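Local structure of superoxide reductase (Giardia intestinalis, 4D7P) at residues A[17-23]-A[102-108]; A[39-44]-A[73-79]; A[48-53]-A[78-84]; A[52-58]-A[90-96]. The protein reduces superoxide to hydrogen peroxide at a mononuclear iron centre, without releasing oxygen, and so probably protects this parasite from oxidative stress. All coordinates share one frame. Residue numbers count along the deposited sequence, not the author numbering.

Interaction 1: residues A[17-23]-A[102-108]. With FE (Fe (III) ion), chain B.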
loop_
_atom_site.group_PDB
_atom_site.type_symbol
_atom_site.label_atom_id
_atom_site.label_comp_id
_atom_site.label_asym_id
_atom_site.label_seq_id
_atom_site.Cartn_x
_atom_site.Cartn_y
_atom_site.Cartn_z
ATOM N N GLU A 17 16.134 21.755 0.732
ATOM C CA GLU A 17 15.162 20.752 0.278
ATOM C C GLU A 17 14.224 20.379 1.436
ATOM O O GLU A 17 14.670 20.245 2.584
ATOM C CB GLU A 17 15.891 19.514 -0.269
ATOM C CG GLU A 17 14.991 18.375 -0.742
ATOM C CD GLU A 17 15.782 17.145 -1.184
ATOM O OE1 GLU A 17 16.559 17.248 -2.158
ATOM O OE2 GLU A 17 15.626 16.073 -0.555
ATOM N N LYS A 18 12.931 20.225 1.146
ATOM C CA LYS A 18 11.945 20.048 2.211
ATOM C C LYS A 18 11.220 18.706 2.125
ATOM O O LYS A 18 10.742 18.295 1.064
ATOM C CB LYS A 18 10.927 21.194 2.195
ATOM C CG LYS A 18 11.542 22.595 2.133
ATOM C CD LYS A 18 12.370 22.940 3.376
ATOM C CE LYS A 18 12.918 24.370 3.291
ATOM N NZ LYS A 18 13.689 24.788 4.500
ATOM N N HIS A 19 11.150 18.028 3.263
ATOM C CA HIS A 19 10.516 16.721 3.358
ATOM C C HIS A 19 9.253 16.797 4.245
ATOM O O HIS A 19 8.394 15.922 4.191
ATOM C CB HIS A 19 11.489 15.676 3.936
ATOM C CG HIS A 19 12.600 15.250 3.014
ATOM N ND1 HIS A 19 13.804 15.918 2.939
ATOM C CD2 HIS A 19 12.725 14.171 2.202
ATOM C CE1 HIS A 19 14.602 15.296 2.086
ATOM N NE2 HIS A 19 13.977 14.224 1.632
ATOM N N VAL A 20 9.139 17.835 5.070
ATOM C CA VAL A 20 8.103 17.829 6.101
ATOM C C VAL A 20 6.693 17.950 5.534
ATOM O O VAL A 20 6.385 18.917 4.850
ATOM C CB VAL A 20 8.331 18.944 7.107
ATOM C CG1 VAL A 20 7.221 18.926 8.164
ATOM C CG2 VAL A 20 9.704 18.780 7.740
ATOM N N PRO A 21 5.828 16.962 5.820
ATOM C CA PRO A 21 4.474 16.982 5.252
ATOM C C PRO A 21 3.584 18.094 5.824
ATOM O O PRO A 21 3.042 17.946 6.923
ATOM C CB PRO A 21 3.921 15.592 5.612
ATOM C CG PRO A 21 4.697 15.174 6.816
ATOM C CD PRO A 21 6.073 15.758 6.638
ATOM N N GLU A 22 3.442 19.196 5.084
ATOM C CA GLU A 22 2.483 20.244 5.442
ATOM C C GLU A 22 1.078 19.666 5.538
ATOM O O GLU A 22 0.652 18.924 4.661
ATOM C CB GLU A 22 2.497 21.383 4.414
ATOM C CG GLU A 22 1.667 22.611 4.829
ATOM C CD GLU A 22 1.390 23.585 3.672
ATOM O OE1 GLU A 22 0.846 23.148 2.631
ATOM O OE2 GLU A 22 1.694 24.793 3.813
ATOM N N MET A 23 0.364 20.004 6.605
ATOM C CA MET A 23 -1.035 19.611 6.759
ATOM C C MET A 23 -1.961 20.823 6.749
ATOM O O MET A 23 -1.736 21.783 7.488
ATOM C CB MET A 23 -1.237 18.839 8.064
ATOM C CG MET A 23 -1.024 17.333 7.973
ATOM S SD MET A 23 -1.277 16.556 9.583
ATOM C CE MET A 23 0.187 17.161 10.396
ATOM N N HIS A 102 16.329 10.053 2.234
ATOM C CA HIS A 102 16.465 10.876 3.433
ATOM C C HIS A 102 15.610 10.471 4.620
ATOM O O HIS A 102 15.547 11.196 5.612
ATOM C CB HIS A 102 16.182 12.329 3.066
ATOM C CG HIS A 102 17.128 12.862 2.039
ATOM N ND1 HIS A 102 16.708 13.548 0.922
ATOM C CD2 HIS A 102 18.479 12.780 1.947
ATOM C CE1 HIS A 102 17.756 13.868 0.185
ATOM N NE2 HIS A 102 18.843 13.415 0.786
ATOM N N GLY A 103 14.967 9.315 4.529
ATOM C CA GLY A 103 14.256 8.765 5.669
ATOM C C GLY A 103 12.913 9.409 5.941
ATOM O O GLY A 103 12.337 10.064 5.065
ATOM N N CYS A 104 12.412 9.219 7.163
ATOM C CA CYS A 104 11.060 9.648 7.533
ATOM C C CYS A 104 11.027 11.045 8.119
ATOM O O CYS A 104 11.925 11.432 8.857
ATOM C CB CYS A 104 10.442 8.667 8.536
ATOM S SG CYS A 104 10.152 7.001 7.852
ATOM N N TRP A 105 9.988 11.804 7.789
ATOM C CA TRP A 105 9.826 13.153 8.328
ATOM C C TRP A 105 8.400 13.334 8.789
ATOM O O TRP A 105 7.464 13.095 8.030
ATOM C CB TRP A 105 10.193 14.194 7.280
ATOM C CG TRP A 105 11.622 14.126 6.890
ATOM C CD1 TRP A 105 12.209 13.201 6.068
ATOM C CD2 TRP A 105 12.661 15.014 7.301
ATOM N NE1 TRP A 105 13.554 13.463 5.946
ATOM C CE2 TRP A 105 13.858 14.572 6.695
ATOM C CE3 TRP A 105 12.698 16.147 8.121
ATOM C CZ2 TRP A 105 15.083 15.218 6.890
ATOM C CZ3 TRP A 105 13.913 16.788 8.315
ATOM C CH2 TRP A 105 15.089 16.323 7.701
ATOM N N GLU A 106 8.218 13.729 10.039
ATOM C CA GLU A 106 6.868 13.814 10.549
ATOM C C GLU A 106 6.445 15.236 10.890
ATOM O O GLU A 106 7.248 16.163 10.927
ATOM C CB GLU A 106 6.698 12.904 11.762
ATOM C CG GLU A 106 7.600 13.209 12.922
ATOM C CD GLU A 106 7.532 12.139 13.995
ATOM O OE1 GLU A 106 7.003 11.041 13.712
ATOM O OE2 GLU A 106 8.010 12.397 15.121
ATOM N N ASN A 107 5.149 15.394 11.109
ATOM C CA ASN A 107 4.573 16.677 11.455
ATOM C C ASN A 107 3.331 16.415 12.276
ATOM O O ASN A 107 2.448 15.671 11.856
ATOM C CB ASN A 107 4.243 17.496 10.203
ATOM C CG ASN A 107 3.742 18.891 10.539
ATOM O OD1 ASN A 107 3.820 19.325 11.690
ATOM N ND2 ASN A 107 3.231 19.601 9.541
ATOM N N TYR A 108 3.278 17.004 13.464
ATOM C CA TYR A 108 2.155 16.787 14.360
ATOM C C TYR A 108 1.268 18.007 14.381
ATOM O O TYR A 108 1.759 19.134 14.451
ATOM C CB TYR A 108 2.628 16.477 15.779
ATOM C CG TYR A 108 1.500 16.199 16.753
ATOM C CD1 TYR A 108 0.771 15.018 16.679
ATOM C CD2 TYR A 108 1.171 17.111 17.753
ATOM C CE1 TYR A 108 -0.257 14.748 17.571
ATOM C CE2 TYR A 108 0.145 16.850 18.651
ATOM C CZ TYR A 108 -0.566 15.668 18.555
ATOM O OH TYR A 108 -1.591 15.397 19.439
HETATM FE FE FE B . 14.618 13.429 -0.130
HETATM O O HOH W 1 1.602 22.202 8.504
#
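This contact joins two strands from different sheets of the beta sandwich, 21-26 and 103-110, and ends at the iron. The axes of 21-23 and 103-108 run 7.0 Å apart at 18°, and the strands meet through side chains. Asn-107 ND2 donates to Pro-21 O (3.1 Å, 166°), and water 1 links Asn-107 ND2 with Met-23 N at 3.2 Å each. Further along, the His-19 ring stacks offset on the five-membered ring of Trp-105 (centroids 4.4 Å apart, planes at 11°), while His-19 CB makes a CH-pi contact over that ring, 3.4 Å from its centroid. Trp-105 NE1 donates to His-102 O (3.0 Å), tying the stack to the classic beta bulge that His-102 and Gly-103 form opposite Cys-99. The iron is held by His-19 NE2 at 2.0 Å and His-102 ND1 at 2.3 Å; Glu-17 OE2 stands farther off, 2.9 Å from FE. With His-40, His-46 and Cys-99, these histidines make the Fe(His)4Cys centre characteristic of superoxide reductases.

Interaction 2: residues A[39-44]-A[73-79]. With FE (Fe (III) ion), chain B.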
loop_
_atom_site.group_PDB
_atom_site.type_symbol
_atom_site.label_atom_id
_atom_site.label_comp_id
_atom_site.label_asym_id
_atom_site.label_seq_id
_atom_site.Cartn_x
_atom_site.Cartn_y
_atom_site.Cartn_z
ATOM N N MET A 39 8.232 21.813 -3.334
ATOM C CA MET A 39 7.836 20.429 -3.531
ATOM C C MET A 39 9.065 19.541 -3.618
ATOM O O MET A 39 9.957 19.792 -4.427
ATOM C CB MET A 39 6.996 20.281 -4.789
ATOM C CG MET A 39 6.406 18.893 -4.947
ATOM S SD MET A 39 4.992 18.565 -3.853
ATOM C CE MET A 39 3.810 19.781 -4.437
ATOM N N HIS A 40 9.112 18.507 -2.786
ATOM C CA HIS A 40 10.216 17.543 -2.804
ATOM C C HIS A 40 10.348 16.895 -4.174
ATOM O O HIS A 40 9.353 16.740 -4.867
ATOM C CB HIS A 40 9.987 16.476 -1.734
ATOM C CG HIS A 40 11.067 15.442 -1.652
ATOM N ND1 HIS A 40 11.141 14.367 -2.513
ATOM C CD2 HIS A 40 12.098 15.300 -0.782
ATOM C CE1 HIS A 40 12.173 13.612 -2.180
ATOM N NE2 HIS A 40 12.768 14.156 -1.131
ATOM N N PRO A 41 11.579 16.543 -4.581
ATOM C CA PRO A 41 11.754 15.839 -5.854
ATOM C C PRO A 41 10.926 14.562 -6.003
ATOM O O PRO A 41 10.514 13.905 -5.032
ATOM C CB PRO A 41 13.255 15.515 -5.864
ATOM C CG PRO A 41 13.857 16.662 -5.128
ATOM C CD PRO A 41 12.870 16.987 -4.024
ATOM N N ALA A 42 10.682 14.232 -7.264
ATOM C CA ALA A 42 9.901 13.072 -7.650
ATOM C C ALA A 42 10.566 12.424 -8.854
ATOM O O ALA A 42 10.251 12.735 -10.012
ATOM C CB ALA A 42 8.467 13.469 -7.965
ATOM N N THR A 43 11.524 11.547 -8.571
ATOM C CA THR A 43 12.260 10.838 -9.610
ATOM C C THR A 43 12.365 9.368 -9.250
ATOM O O THR A 43 12.048 8.979 -8.118
ATOM C CB THR A 43 13.692 11.401 -9.801
ATOM O OG1 THR A 43 14.486 11.059 -8.660
ATOM C CG2 THR A 43 13.667 12.923 -9.959
ATOM N N GLU A 44 12.833 8.559 -10.199
ATOM C CA GLU A 44 12.967 7.126 -9.983
ATOM C C GLU A 44 14.026 6.800 -8.944
ATOM O O GLU A 44 13.977 5.738 -8.314
ATOM C CB GLU A 44 13.288 6.421 -11.294
ATOM C CG GLU A 44 12.188 6.580 -12.308
ATOM C CD GLU A 44 12.423 5.776 -13.564
ATOM O OE1 GLU A 44 13.604 5.507 -13.890
ATOM O OE2 GLU A 44 11.423 5.410 -14.222
ATOM N N PRO A 73 7.681 5.981 -7.753
ATOM C CA PRO A 73 8.799 6.913 -7.958
ATOM C C PRO A 73 8.742 7.640 -9.305
ATOM O O PRO A 73 8.677 7.013 -10.360
ATOM C CB PRO A 73 10.024 6.003 -7.865
ATOM C CG PRO A 73 9.584 4.905 -6.936
ATOM C CD PRO A 73 8.138 4.662 -7.276
ATOM N N GLY A 74 8.728 8.969 -9.245
ATOM C CA GLY A 74 8.777 9.801 -10.428
ATOM C C GLY A 74 7.493 9.842 -11.239
ATOM O O GLY A 74 7.459 10.454 -12.303
ATOM N N LEU A 75 6.437 9.201 -10.750
ATOM C CA LEU A 75 5.162 9.210 -11.466
ATOM C C LEU A 75 4.169 10.193 -10.853
ATOM O O LEU A 75 3.212 10.628 -11.510
ATOM C CB LEU A 75 4.562 7.815 -11.501
ATOM C CG LEU A 75 5.447 6.810 -12.236
ATOM C CD1 LEU A 75 4.734 5.483 -12.444
ATOM C CD2 LEU A 75 5.915 7.405 -13.564
ATOM N N GLY A 76 4.394 10.529 -9.589
ATOM C CA GLY A 76 3.557 11.489 -8.902
ATOM C C GLY A 76 4.383 12.272 -7.909
ATOM O O GLY A 76 5.398 11.786 -7.394
ATOM N N GLU A 77 3.941 13.492 -7.634
ATOM C CA GLU A 77 4.577 14.341 -6.630
ATOM C C GLU A 77 4.004 14.027 -5.262
ATOM O O GLU A 77 2.907 13.487 -5.187
ATOM C CB GLU A 77 4.360 15.808 -6.986
ATOM C CG GLU A 77 4.845 16.122 -8.384
ATOM C CD GLU A 77 4.904 17.602 -8.639
ATOM O OE1 GLU A 77 5.886 18.230 -8.206
ATOM O OE2 GLU A 77 3.971 18.134 -9.269
ATOM N N PRO A 78 4.747 14.336 -4.183
ATOM C CA PRO A 78 4.308 13.948 -2.830
ATOM C C PRO A 78 3.221 14.848 -2.262
ATOM O O PRO A 78 3.486 15.747 -1.457
ATOM C CB PRO A 78 5.589 14.060 -1.993
ATOM C CG PRO A 78 6.415 15.093 -2.731
ATOM C CD PRO A 78 6.150 14.798 -4.191
ATOM N N VAL A 79 1.993 14.583 -2.698
ATOM C CA VAL A 79 0.799 15.141 -2.100
ATOM C C VAL A 79 -0.111 14.008 -1.645
ATOM O O VAL A 79 0.041 12.853 -2.078
ATOM C CB VAL A 79 0.034 16.030 -3.095
ATOM C CG1 VAL A 79 0.945 17.134 -3.615
ATOM C CG2 VAL A 79 -0.459 15.205 -4.257
HETATM FE FE FE B . 14.618 13.429 -0.130
HETATM O O HOH W 2 9.419 12.407 -12.945
HETATM O O HOH W 3 9.159 6.937 -13.439
#
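Two irregular segments, 39-44 and 73-79, pack side by side without a direct hydrogen bond between them. Apolar contacts gather at one end: Met-39 SD lies 3.9 Å from Pro-78 CG, Met-39 CE is 4.0 Å from Val-79 CG1, and His-40 CB meets Pro-78 CG at 4.0 Å. Pro-78 presents this surface from the centre of an inverse gamma turn, closed by Val-79 N to Glu-77 O at 2.9 Å.

Backbone proximity dominates the other end. The CA atoms of Thr-43 and Gly-74 are 3.7 Å apart, a spacing that leaves little room for a side chain at Gly-74, whose phi is also positive (74°). Its CA makes a CA-H...O contact to Ala-42 O (3.3 Å, 149°).

Polar links run through solvent. Water 2 donates to Ala-42 O (3.1 Å) and Gly-74 O (2.8 Å); water 3 donates to Glu-44 OE2 (2.8 Å) and Pro-73 O (3.1 Å). Two charges reach across the assembly: Glu-44 forms a salt bridge with Lys-45 of the third subunit, and Glu-77 is hydrogen-bonded to Asn-28 of the second.

Within 39-44, His-40 ND1 donates to Pro-41 O (2.6 Å), which orients the ring so that His-40 NE2 binds FE at 2.2 Å. A loop histidine coordinating through NE2 and fixed through ND1 thus supplies one of the four histidine ligands of the superoxide reductase iron site.

Interaction 3: residues A[48-53]-A[78-84]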
loop_
_atom_site.group_PDB
_atom_site.type_symbol
_atom_site.label_atom_id
_atom_site.label_comp_id
_atom_site.label_asym_id
_atom_site.label_seq_id
_atom_site.Cartn_x
_atom_site.Cartn_y
_atom_site.Cartn_z
ATOM N N ILE A 48 9.616 10.687 -2.463
ATOM C CA ILE A 48 8.851 10.373 -1.275
ATOM C C ILE A 48 7.834 9.335 -1.715
ATOM O O ILE A 48 6.980 9.588 -2.577
ATOM C CB ILE A 48 8.184 11.607 -0.650
ATOM C CG1 ILE A 48 9.237 12.401 0.127
ATOM C CG2 ILE A 48 7.048 11.195 0.289
ATOM C CD1 ILE A 48 8.761 13.792 0.531
ATOM N N GLY A 49 7.983 8.142 -1.158
ATOM C CA GLY A 49 7.232 6.990 -1.603
ATOM C C GLY A 49 5.895 6.870 -0.918
ATOM O O GLY A 49 4.922 6.396 -1.522
ATOM N N THR A 50 5.828 7.279 0.348
ATOM C CA THR A 50 4.560 7.201 1.069
ATOM C C THR A 50 4.313 8.428 1.909
ATOM O O THR A 50 5.241 9.054 2.407
ATOM C CB THR A 50 4.468 5.964 2.024
ATOM O OG1 THR A 50 5.517 6.028 3.005
ATOM C CG2 THR A 50 4.537 4.638 1.251
ATOM N N ILE A 51 3.039 8.753 2.066
ATOM C CA ILE A 51 2.607 9.779 2.988
ATOM C C ILE A 51 1.544 9.097 3.822
ATOM O O ILE A 51 0.509 8.678 3.291
ATOM C CB ILE A 51 2.049 11.013 2.270
ATOM C CG1 ILE A 51 3.151 11.739 1.486
ATOM C CG2 ILE A 51 1.388 11.946 3.259
ATOM C CD1 ILE A 51 2.604 12.792 0.535
ATOM N N ARG A 52 1.823 8.910 5.107
ATOM C CA ARG A 52 0.860 8.276 5.999
ATOM C C ARG A 52 0.281 9.295 6.939
ATOM O O ARG A 52 0.986 10.213 7.353
ATOM C CB ARG A 52 1.516 7.152 6.802
ATOM C CG ARG A 52 1.928 5.984 5.960
ATOM C CD ARG A 52 3.131 5.287 6.534
ATOM N NE ARG A 52 2.764 4.220 7.453
ATOM C CZ ARG A 52 3.587 3.748 8.384
ATOM N NH1 ARG A 52 4.799 4.276 8.502
ATOM N NH2 ARG A 52 3.207 2.771 9.205
ATOM N N LEU A 53 -0.994 9.116 7.282
ATOM C CA LEU A 53 -1.661 9.955 8.265
ATOM C C LEU A 53 -2.107 9.110 9.451
ATOM O O LEU A 53 -2.773 8.088 9.284
ATOM C CB LEU A 53 -2.872 10.685 7.654
ATOM C CG LEU A 53 -3.544 11.700 8.590
ATOM C CD1 LEU A 53 -2.560 12.809 8.953
ATOM C CD2 LEU A 53 -4.825 12.300 7.988
ATOM N N PRO A 78 4.747 14.336 -4.183
ATOM C CA PRO A 78 4.308 13.948 -2.830
ATOM C C PRO A 78 3.221 14.848 -2.262
ATOM O O PRO A 78 3.486 15.747 -1.457
ATOM C CB PRO A 78 5.589 14.060 -1.993
ATOM C CG PRO A 78 6.415 15.093 -2.731
ATOM C CD PRO A 78 6.150 14.798 -4.191
ATOM N N VAL A 79 1.993 14.583 -2.698
ATOM C CA VAL A 79 0.799 15.141 -2.100
ATOM C C VAL A 79 -0.111 14.008 -1.645
ATOM O O VAL A 79 0.041 12.853 -2.078
ATOM C CB VAL A 79 0.034 16.030 -3.095
ATOM C CG1 VAL A 79 0.945 17.134 -3.615
ATOM C CG2 VAL A 79 -0.459 15.205 -4.257
ATOM N N ALA A 80 -1.062 14.339 -0.783
ATOM C CA ALA A 80 -2.083 13.384 -0.392
ATOM C C ALA A 80 -3.280 14.095 0.215
ATOM O O ALA A 80 -3.184 15.253 0.624
ATOM C CB ALA A 80 -1.510 12.348 0.614
ATOM N N SER A 81 -4.419 13.410 0.267
ATOM C CA SER A 81 -5.477 13.890 1.141
ATOM C C SER A 81 -6.231 12.748 1.810
ATOM O O SER A 81 -6.293 11.628 1.305
ATOM C CB SER A 81 -6.444 14.816 0.387
ATOM O OG SER A 81 -6.917 14.247 -0.815
ATOM N N PHE A 82 -6.766 13.060 2.981
ATOM C CA PHE A 82 -7.526 12.124 3.784
ATOM C C PHE A 82 -8.779 12.803 4.246
ATOM O O PHE A 82 -8.892 14.029 4.198
ATOM C CB PHE A 82 -6.723 11.664 4.985
ATOM C CG PHE A 82 -5.443 10.986 4.623
ATOM C CD1 PHE A 82 -4.338 11.720 4.233
ATOM C CD2 PHE A 82 -5.343 9.602 4.665
ATOM C CE1 PHE A 82 -3.151 11.093 3.902
ATOM C CE2 PHE A 82 -4.162 8.976 4.340
ATOM C CZ PHE A 82 -3.063 9.726 3.951
ATOM N N ARG A 83 -9.733 12.015 4.702
ATOM C CA ARG A 83 -10.889 12.604 5.338
ATOM C C ARG A 83 -11.156 11.778 6.574
ATOM O O ARG A 83 -11.563 10.627 6.488
ATOM C CB ARG A 83 -12.080 12.636 4.394
ATOM C CG ARG A 83 -13.212 13.516 4.878
ATOM C CD ARG A 83 -14.172 13.834 3.757
ATOM N NE ARG A 83 -14.275 15.269 3.552
ATOM C CZ ARG A 83 -14.094 15.881 2.390
ATOM N NH1 ARG A 83 -13.805 15.184 1.304
ATOM N NH2 ARG A 83 -14.207 17.200 2.316
ATOM N N VAL A 84 -10.893 12.370 7.727
ATOM C CA VAL A 84 -10.860 11.613 8.957
ATOM C C VAL A 84 -12.246 11.303 9.500
ATOM O O VAL A 84 -13.020 12.197 9.815
ATOM C CB VAL A 84 -10.050 12.357 10.031
ATOM C CG1 VAL A 84 -10.065 11.574 11.337
ATOM C CG2 VAL A 84 -8.625 12.570 9.547
#
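Strands 48-53 and 79-83 face each other across the sandwich, their axes 7.8 Å apart at closest and inclined by 24°; they exchange no hydrogen bonds, and every touching residue is buried. Ile-51, in the m,t rotamer, covers two neighbours: its CD1 reaches Pro-78 C at 3.5 Å and Pro-78 CB at 4.1 Å, whereas its CG2 meets Ala-80 CB at 3.9 Å. Ile-48 adopts the same m,t conformation and sets its CB 3.8 Å from Pro-78 CB, while its side chain comes about 5 Å from the iron, so this end of the core borders the metal site.

At the other end, Phe-82 (chi1 m, chi2 78°) lays its ring beneath Leu-53. Leu-53 CB sits 3.6 Å from the ring centroid and only 5° off the normal, a CH-pi contact. The t,p rotamer of Leu-53 also carries CD2 to Phe-82 CB (3.6 Å) and Val-84 CG2 (4.1 Å). The ring edge points at the backbone, with Phe-82 CZ 3.8 Å from Ile-51 O.

On the reverse face of 79-83, Ser-81 is hydrogen-bonded to Ser-81 of the second subunit. Apolar side chains packed between the two facing sheets form the core of a beta sandwich, here of the immunoglobulin-like type, consistent with the family's E-set clan.

Interaction 4: residues A[52-58]-A[90-96]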
loop_
_atom_site.group_PDB
_atom_site.type_symbol
_atom_site.label_atom_id
_atom_site.label_comp_id
_atom_site.label_asym_id
_atom_site.label_seq_id
_atom_site.Cartn_x
_atom_site.Cartn_y
_atom_site.Cartn_z
ATOM N N ARG A 52 1.823 8.910 5.107
ATOM C CA ARG A 52 0.860 8.276 5.999
ATOM C C ARG A 52 0.281 9.295 6.939
ATOM O O ARG A 52 0.986 10.213 7.353
ATOM C CB ARG A 52 1.516 7.152 6.802
ATOM C CG ARG A 52 1.928 5.984 5.960
ATOM C CD ARG A 52 3.131 5.287 6.534
ATOM N NE ARG A 52 2.764 4.220 7.453
ATOM C CZ ARG A 52 3.587 3.748 8.384
ATOM N NH1 ARG A 52 4.799 4.276 8.502
ATOM N NH2 ARG A 52 3.207 2.771 9.205
ATOM N N LEU A 53 -0.994 9.116 7.282
ATOM C CA LEU A 53 -1.661 9.955 8.265
ATOM C C LEU A 53 -2.107 9.110 9.451
ATOM O O LEU A 53 -2.773 8.088 9.284
ATOM C CB LEU A 53 -2.872 10.685 7.654
ATOM C CG LEU A 53 -3.544 11.700 8.590
ATOM C CD1 LEU A 53 -2.560 12.809 8.953
ATOM C CD2 LEU A 53 -4.825 12.300 7.988
ATOM N N PHE A 54 -1.715 9.541 10.643
ATOM C CA PHE A 54 -2.096 8.880 11.885
ATOM C C PHE A 54 -2.998 9.786 12.711
ATOM O O PHE A 54 -2.784 10.998 12.760
ATOM C CB PHE A 54 -0.865 8.516 12.727
ATOM C CG PHE A 54 0.073 7.555 12.066
ATOM C CD1 PHE A 54 1.076 8.012 11.220
ATOM C CD2 PHE A 54 -0.020 6.199 12.315
ATOM C CE1 PHE A 54 1.941 7.127 10.613
ATOM C CE2 PHE A 54 0.851 5.304 11.707
ATOM C CZ PHE A 54 1.825 5.769 10.855
ATOM N N GLY A 55 -3.998 9.197 13.361
ATOM C CA GLY A 55 -4.702 9.882 14.438
ATOM C C GLY A 55 -4.297 9.388 15.823
ATOM O O GLY A 55 -4.257 8.184 16.072
ATOM N N ILE A 56 -3.997 10.309 16.735
ATOM C CA ILE A 56 -3.733 9.935 18.122
ATOM C C ILE A 56 -5.042 9.964 18.908
ATOM O O ILE A 56 -5.671 11.020 19.050
ATOM C CB ILE A 56 -2.730 10.863 18.791
ATOM C CG1 ILE A 56 -1.560 11.144 17.852
ATOM C CG2 ILE A 56 -2.237 10.252 20.085
ATOM C CD1 ILE A 56 -0.864 9.925 17.377
ATOM N N THR A 57 -5.452 8.804 19.415
ATOM C CA THR A 57 -6.760 8.671 20.046
ATOM C C THR A 57 -6.801 9.282 21.443
ATOM O O THR A 57 -5.827 9.207 22.195
ATOM C CB THR A 57 -7.180 7.197 20.151
ATOM O OG1 THR A 57 -6.360 6.536 21.124
ATOM C CG2 THR A 57 -7.029 6.505 18.803
ATOM N N LYS A 58 -7.937 9.885 21.780
ATOM C CA LYS A 58 -8.197 10.337 23.144
ATOM C C LYS A 58 -8.326 9.130 24.069
ATOM O O LYS A 58 -7.564 8.976 25.028
ATOM C CB LYS A 58 -9.466 11.188 23.194
ATOM C CG LYS A 58 -9.297 12.581 22.601
ATOM C CD LYS A 58 -10.635 13.200 22.228
ATOM C CE LYS A 58 -10.525 14.713 22.131
ATOM N NZ LYS A 58 -11.669 15.318 21.399
ATOM N N TYR A 90 -10.068 12.057 18.143
ATOM C CA TYR A 90 -8.616 12.192 18.225
ATOM C C TYR A 90 -8.195 13.503 18.863
ATOM O O TYR A 90 -8.920 14.495 18.795
ATOM C CB TYR A 90 -7.980 12.079 16.827
ATOM C CG TYR A 90 -8.390 10.833 16.076
ATOM C CD1 TYR A 90 -7.700 9.635 16.241
ATOM C CD2 TYR A 90 -9.482 10.850 15.213
ATOM C CE1 TYR A 90 -8.080 8.491 15.561
ATOM C CE2 TYR A 90 -9.867 9.714 14.525
ATOM C CZ TYR A 90 -9.162 8.537 14.702
ATOM O OH TYR A 90 -9.551 7.410 14.011
ATOM N N LYS A 91 -7.008 13.512 19.461
ATOM C CA LYS A 91 -6.473 14.724 20.071
ATOM C C LYS A 91 -5.419 15.384 19.187
ATOM O O LYS A 91 -5.048 16.540 19.401
ATOM C CB LYS A 91 -5.893 14.417 21.454
ATOM C CG LYS A 91 -4.839 13.325 21.506
ATOM C CD LYS A 91 -4.695 12.816 22.940
ATOM C CE LYS A 91 -3.645 11.722 23.065
ATOM N NZ LYS A 91 -3.693 11.027 24.389
ATOM N N GLY A 92 -4.947 14.648 18.187
ATOM C CA GLY A 92 -3.971 15.175 17.251
ATOM C C GLY A 92 -3.838 14.316 16.003
ATOM O O GLY A 92 -4.238 13.150 16.006
ATOM N N LEU A 93 -3.283 14.901 14.942
ATOM C CA LEU A 93 -2.960 14.180 13.707
ATOM C C LEU A 93 -1.453 14.189 13.476
ATOM O O LEU A 93 -0.779 15.205 13.696
ATOM C CB LEU A 93 -3.658 14.809 12.496
ATOM C CG LEU A 93 -5.166 14.959 12.582
ATOM C CD1 LEU A 93 -5.700 15.660 11.332
ATOM C CD2 LEU A 93 -5.767 13.576 12.741
ATOM N N LEU A 94 -0.937 13.060 13.016
ATOM C CA LEU A 94 0.487 12.911 12.747
ATOM C C LEU A 94 0.677 12.482 11.304
ATOM O O LEU A 94 0.238 11.399 10.919
ATOM C CB LEU A 94 1.122 11.879 13.695
ATOM C CG LEU A 94 2.579 11.506 13.405
ATOM C CD1 LEU A 94 3.513 12.682 13.698
ATOM C CD2 LEU A 94 3.002 10.252 14.163
ATOM N N ALA A 95 1.310 13.333 10.502
ATOM C CA ALA A 95 1.619 12.980 9.118
ATOM C C ALA A 95 3.061 12.512 9.049
ATOM O O ALA A 95 3.928 13.071 9.722
ATOM C CB ALA A 95 1.382 14.180 8.174
ATOM N N VAL A 96 3.326 11.482 8.253
ATOM C CA VAL A 96 4.688 10.966 8.130
ATOM C C VAL A 96 5.057 10.683 6.676
ATOM O O VAL A 96 4.425 9.854 6.015
ATOM C CB VAL A 96 4.892 9.674 8.955
ATOM C CG1 VAL A 96 6.262 9.114 8.693
ATOM C CG2 VAL A 96 4.732 9.962 10.452
#
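Phe-54 overlaps Leu-94 across the sheet, CB to CB 4.0 Å, and its CE1 reaches Val-96 CG2, also at 4.0 Å. The strands are antiparallel neighbours, with axes at 156° and 4.6 Å apart at closest. Paired bonds define the register: Arg-52 N to Val-96 O (2.9 Å) with Val-96 N to Arg-52 O (2.8 Å), then Phe-54 N to Leu-94 O (2.7 Å) with Leu-94 N to Phe-54 O (2.8 Å). At Ile-56 the pattern shifts by a residue, since Ile-56 N donates to Gly-92 O and Ile-56 O accepts from Lys-91 N, both at 2.9 Å, where the chain turns a corner. Gly-55 makes way for Tyr-90, whose CD1 lies 3.4 Å from Gly-55 C. On the sandwich interior, Leu-53 CD1 touches Leu-93 CB and Ala-95 CB, each at 4.2 Å, and Met-23 covers all three residues. Directional backbone bonds thus fix the alignment, while the aliphatic face contributes to the hydrophobic core.

How the interactions relate
Interaction 1 closes a loop of the chain within which the other three are nested; interactions 2, 3 and 4 cross one another. Interactions 1 and 2 both reach the iron, their centres 14 Å apart, and touch through His-19 and His-40. Interaction 2 shares Pro-78 and Val-79 with interaction 3, which shares Arg-52 and Leu-53 with interaction 4, 12 Å farther on between centres. Interactions 1 and 4 adjoin in the four-stranded sheet, where Asn-107 O and Ala-95 N, 2.9 Å apart, probably hydrogen-bond. His-40 of interaction 2 binds the iron, whereas interaction 4, centred 24 Å from interaction 2 across the chain's centre, keeps its Val-96 side chain about 13 Å from the metal, which thus sits toward one end of the sandwich.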